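Local coordinates for 70 KDA protein (Xanthomonas sp., PDB 4B2N) that oxidatively cleaves rubber (latex) as a processive dioxygenase that carries two covalently bound c-type hemes, at residues P130-Q136 against G545-N550; S138-G142 against L220-D224. All coordinates share one frame; numbering follows the deposited sequence.

Contact 1. Residues P130-Q136 against G545-N550; sequences PPDFEEQ and GIGGKN
The carboxylate of Asp-132 lies between Ile-546 and Gln-136 CG. Over one face sits Ile-546 CD1, 4.0 Å from Asp-132 CG; under the other, somewhat offset, runs that Gln-136 methylene. At the rim, the backbone N-H of Ile-546 meets OD2 of Asp-132 on its syn side, only 16° out of the carboxylate plane. That bond is nearly straight (167°), with Ile-546 N 3.0 Å from Asp-132 OD2. Asp-132 stands at the N-cap position yet makes no capping bond: with CG between the backbone N and the carbonyl carbon, its carboxylate serves the facing loop.

The Gln-136 amide is the second flat group. Gly-545 CA rests squarely on one face, 3.7 Å from Gln-136 CD, an approach that the lack of a side chain on the glycine allows. Farther along, this amide meets that of Asn-550, their planes 60° apart; Asn-550 OD1 itself is bonded to Arg-140.

Two prolines complete the surface. Ile-546 CD1 comes within 3.5 Å of Pro-131 CG, the side chains crossing at about a right angle, while Pro-130 CB lies 4.1 Å from Ile-546 CB. A type II turn, Gly-545 to Gly-548, holds the loop in shape.

The contact thus seats the loop between strands 536-538 and 560-561 on the turn that leads into helix 133-141 and on Gln-136 of its first turn. Lys-549 ties the same loop to the Trp-124 carbonyl and, by a salt bridge, to Asp-620 at the start of helix 620-626.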
# COMPACT_ATOMS: atom_id res chain seq x y z
N PRO A 130 -4.12 32.28 -3.65
CA PRO A 130 -3.35 32.78 -2.55
C PRO A 130 -1.82 32.55 -2.82
O PRO A 130 -1.47 31.72 -3.65
CB PRO A 130 -3.86 31.95 -1.39
CG PRO A 130 -4.17 30.60 -2.04
CD PRO A 130 -4.78 31.00 -3.37
N PRO A 131 -0.94 33.34 -2.19
CA PRO A 131 0.47 33.23 -2.62
C PRO A 131 1.10 32.01 -2.02
O PRO A 131 2.19 31.61 -2.45
CB PRO A 131 1.12 34.49 -2.08
CG PRO A 131 0.23 34.96 -0.96
CD PRO A 131 -1.17 34.59 -1.44
N ASP A 132 0.42 31.42 -1.02
CA ASP A 132 0.87 30.11 -0.50
C ASP A 132 0.14 28.89 -1.13
O ASP A 132 0.12 27.79 -0.56
CB ASP A 132 0.76 30.06 1.02
CG ASP A 132 -0.68 30.27 1.51
OD1 ASP A 132 -1.55 30.56 0.70
OD2 ASP A 132 -0.89 30.09 2.72
N PHE A 133 -0.42 29.08 -2.34
CA PHE A 133 -1.21 28.07 -3.01
C PHE A 133 -0.48 26.69 -3.00
O PHE A 133 -1.02 25.68 -2.65
CB PHE A 133 -1.44 28.49 -4.46
CG PHE A 133 -2.11 27.44 -5.31
CD1 PHE A 133 -3.45 27.10 -5.10
CD2 PHE A 133 -1.38 26.74 -6.33
CE1 PHE A 133 -4.06 26.12 -5.90
CE2 PHE A 133 -2.00 25.76 -7.14
CZ PHE A 133 -3.35 25.43 -6.89
N GLU A 134 0.78 26.68 -3.38
CA GLU A 134 1.45 25.42 -3.57
C GLU A 134 1.56 24.68 -2.21
O GLU A 134 1.27 23.49 -2.08
CB GLU A 134 2.82 25.75 -4.26
CG GLU A 134 3.45 24.57 -4.95
CD GLU A 134 4.80 24.95 -5.54
OE1 GLU A 134 4.90 25.95 -6.32
OE2 GLU A 134 5.73 24.19 -5.21
N GLU A 135 1.82 25.41 -1.14
CA GLU A 135 1.79 24.81 0.18
C GLU A 135 0.39 24.35 0.62
O GLU A 135 0.26 23.32 1.26
CB GLU A 135 2.35 25.78 1.22
CG GLU A 135 2.27 25.23 2.65
CD GLU A 135 3.02 26.12 3.65
OE1 GLU A 135 2.61 27.26 3.92
OE2 GLU A 135 4.08 25.69 4.10
N GLN A 136 -0.64 25.17 0.37
CA GLN A 136 -1.99 24.77 0.69
C GLN A 136 -2.44 23.48 -0.00
O GLN A 136 -3.19 22.69 0.59
CB GLN A 136 -2.99 25.93 0.38
CG GLN A 136 -2.81 27.06 1.41
CD GLN A 136 -4.01 27.99 1.45
OE1 GLN A 136 -3.90 29.22 1.24
NE2 GLN A 136 -5.14 27.42 1.78
N GLY A 545 -3.90 28.10 5.81
CA GLY A 545 -3.17 28.98 4.91
C GLY A 545 -3.95 30.29 4.73
O GLY A 545 -4.94 30.55 5.41
N ILE A 546 -3.46 31.15 3.84
CA ILE A 546 -4.16 32.42 3.45
C ILE A 546 -5.51 32.13 2.86
O ILE A 546 -5.64 31.40 1.85
CB ILE A 546 -3.34 33.21 2.46
CG1 ILE A 546 -2.08 33.69 3.19
CG2 ILE A 546 -4.13 34.42 1.93
CD1 ILE A 546 -1.03 34.18 2.23
N GLY A 547 -6.52 32.74 3.44
CA GLY A 547 -7.91 32.33 3.17
C GLY A 547 -8.54 31.64 4.39
O GLY A 547 -9.79 31.45 4.46
N GLY A 548 -7.71 31.21 5.32
CA GLY A 548 -8.27 30.66 6.55
C GLY A 548 -8.65 29.20 6.54
O GLY A 548 -9.24 28.72 7.50
N LYS A 549 -8.36 28.49 5.44
CA LYS A 549 -8.60 27.07 5.38
C LYS A 549 -7.30 26.30 5.11
O LYS A 549 -6.23 26.88 5.01
CB LYS A 549 -9.65 26.73 4.31
CG LYS A 549 -10.91 27.60 4.38
CD LYS A 549 -11.94 27.12 3.36
CE LYS A 549 -13.11 28.12 3.24
NZ LYS A 549 -14.03 27.61 2.19
N ASN A 550 -7.42 24.98 4.99
CA ASN A 550 -6.28 24.07 4.67
C ASN A 550 -5.21 23.95 5.72
O ASN A 550 -4.02 23.89 5.40
CB ASN A 550 -5.69 24.43 3.32
CG ASN A 550 -6.77 24.33 2.22
OD1 ASN A 550 -7.62 23.48 2.31
ND2 ASN A 550 -6.74 25.18 1.24

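Contact 2. Residues S138-G142 against L220-D224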
# COMPACT_ATOMS: atom_id res chain seq x y z
N SER A 138 -0.52 20.89 -0.61
CA SER A 138 0.11 19.84 0.23
C SER A 138 -0.67 19.68 1.49
O SER A 138 -0.95 18.57 1.90
CB SER A 138 1.56 20.24 0.58
OG SER A 138 2.40 19.74 -0.49
N LYS A 139 -0.97 20.80 2.14
CA LYS A 139 -1.68 20.73 3.42
C LYS A 139 -3.07 20.08 3.28
O LYS A 139 -3.40 19.15 4.00
CB LYS A 139 -1.84 22.12 4.02
CG LYS A 139 -0.61 22.66 4.74
CD LYS A 139 -0.85 24.16 4.98
CE LYS A 139 0.25 24.78 5.75
NZ LYS A 139 -0.31 26.11 6.12
N ARG A 140 -3.85 20.57 2.30
CA ARG A 140 -5.24 20.13 2.13
C ARG A 140 -5.30 18.64 1.80
O ARG A 140 -6.12 17.88 2.34
CB ARG A 140 -5.90 20.89 0.96
CG ARG A 140 -7.40 20.56 0.81
CD ARG A 140 -7.94 21.48 -0.24
NE ARG A 140 -9.31 21.17 -0.59
CZ ARG A 140 -10.36 21.74 0.01
NH1 ARG A 140 -10.14 22.61 1.01
NH2 ARG A 140 -11.60 21.43 -0.38
N TYR A 141 -4.39 18.19 0.96
CA TYR A 141 -4.57 16.85 0.42
C TYR A 141 -3.71 15.83 1.17
O TYR A 141 -3.78 14.64 0.84
CB TYR A 141 -4.27 16.82 -1.08
CG TYR A 141 -5.24 17.67 -1.87
CD1 TYR A 141 -6.65 17.48 -1.75
CD2 TYR A 141 -4.78 18.66 -2.72
CE1 TYR A 141 -7.54 18.32 -2.44
CE2 TYR A 141 -5.66 19.46 -3.43
CZ TYR A 141 -7.02 19.27 -3.32
OH TYR A 141 -7.82 20.14 -4.05
N GLY A 142 -2.92 16.29 2.12
CA GLY A 142 -2.02 15.44 2.88
C GLY A 142 -0.87 14.91 2.05
O GLY A 142 -0.45 13.75 2.21
N LEU A 220 -10.80 13.69 -0.56
CA LEU A 220 -10.95 15.13 -0.71
C LEU A 220 -10.36 15.54 -2.06
O LEU A 220 -10.90 16.40 -2.76
CB LEU A 220 -10.24 15.80 0.45
CG LEU A 220 -10.34 17.31 0.50
CD1 LEU A 220 -11.80 17.79 0.50
CD2 LEU A 220 -9.66 17.82 1.81
N LEU A 221 -9.27 14.88 -2.46
CA LEU A 221 -8.71 15.23 -3.81
C LEU A 221 -9.70 14.88 -4.91
O LEU A 221 -9.95 15.68 -5.83
CB LEU A 221 -7.45 14.40 -3.99
CG LEU A 221 -6.68 14.55 -5.30
CD1 LEU A 221 -6.05 15.91 -5.36
CD2 LEU A 221 -5.64 13.39 -5.34
N ALA A 222 -10.29 13.69 -4.80
CA ALA A 222 -11.29 13.19 -5.79
C ALA A 222 -12.50 14.14 -5.82
O ALA A 222 -12.96 14.59 -6.89
CB ALA A 222 -11.74 11.73 -5.41
N SER A 223 -12.97 14.52 -4.62
CA SER A 223 -14.13 15.43 -4.52
C SER A 223 -13.84 16.77 -5.16
O SER A 223 -14.64 17.24 -6.05
CB SER A 223 -14.50 15.60 -3.04
OG SER A 223 -15.60 16.47 -2.99
N ASP A 224 -12.71 17.39 -4.78
CA ASP A 224 -12.34 18.65 -5.42
C ASP A 224 -12.23 18.50 -6.93
O ASP A 224 -12.75 19.33 -7.69
CB ASP A 224 -11.05 19.28 -4.87
CG ASP A 224 -11.17 19.71 -3.40
OD1 ASP A 224 -12.30 19.78 -2.84
OD2 ASP A 224 -10.12 20.03 -2.83
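This is a buried helix-to-helix contact, made by Arg-140 and Tyr-141 at the C-terminal end of helix 133-141 with Leu-220, Leu-221 and Asp-224 on helix 218-226. Its polar centre is a side-on salt bridge. Arg-140 is extended as far as NE, CG anti to the backbone N (chi1 -175°), and a last turn of 91° swings its guanidinium almost coplanar with the Asp-224 carboxylate. NE of Arg-140 donates its N-H to Asp-224 OD2 at 2.6 Å, and Arg-140 NH2 reaches Asp-224 OD1 at 3.0 Å; both bonds use syn lone pairs. The anti lone pair of OD2 takes the hydroxyl of Tyr-141, OH to Asp-224 OD2 2.6 Å, so two strong donors grip one oxygen. Arg-227 adds a second salt bridge at OD1, and such positive surroundings would favour an ionised aspartate.

Around this network the packing is apolar. Leu-221 CD1 stands over the centre of the Tyr-141 ring, 3.8 Å from its centroid, in a CH-pi contact; Arg-140 CG lies over the opposite face, nearer the rim. Leu-220 CD2 covers part of one guanidinium face and touches Arg-140 CG at 3.7 Å.

Just past Tyr-141 the helix closes in a Schellman motif at Gly-142, which has positive phi. The side chain of Leu-221 is about 8 Å from a bound heme c. The whole is a buried bidentate Arg-Asp bridge joining two helices.

Overall arrangement
Both contacts draw on helix 133-141, contact 1 at its start and on the turn before it, contact 2 at its last turn, their centres 13 Å apart. Along the chain, contact 2 is nested inside the loop that contact 1 closes. The two are joined directly, since Arg-140 NH1 lies 3.0 Å from Asn-550 OD1 in a probable hydrogen bond; one guanidinium therefore serves both the loop 545-550 and helix 218-226. Contact 1 lies farther out, its centre about 29 Å from the centre of the chain, against about 19 Å for that of contact 2, and away from the heme sites. Contact 2 is nearer: the side chains of Leu-221 and heme-linked Cys-194 are about 8 Å apart.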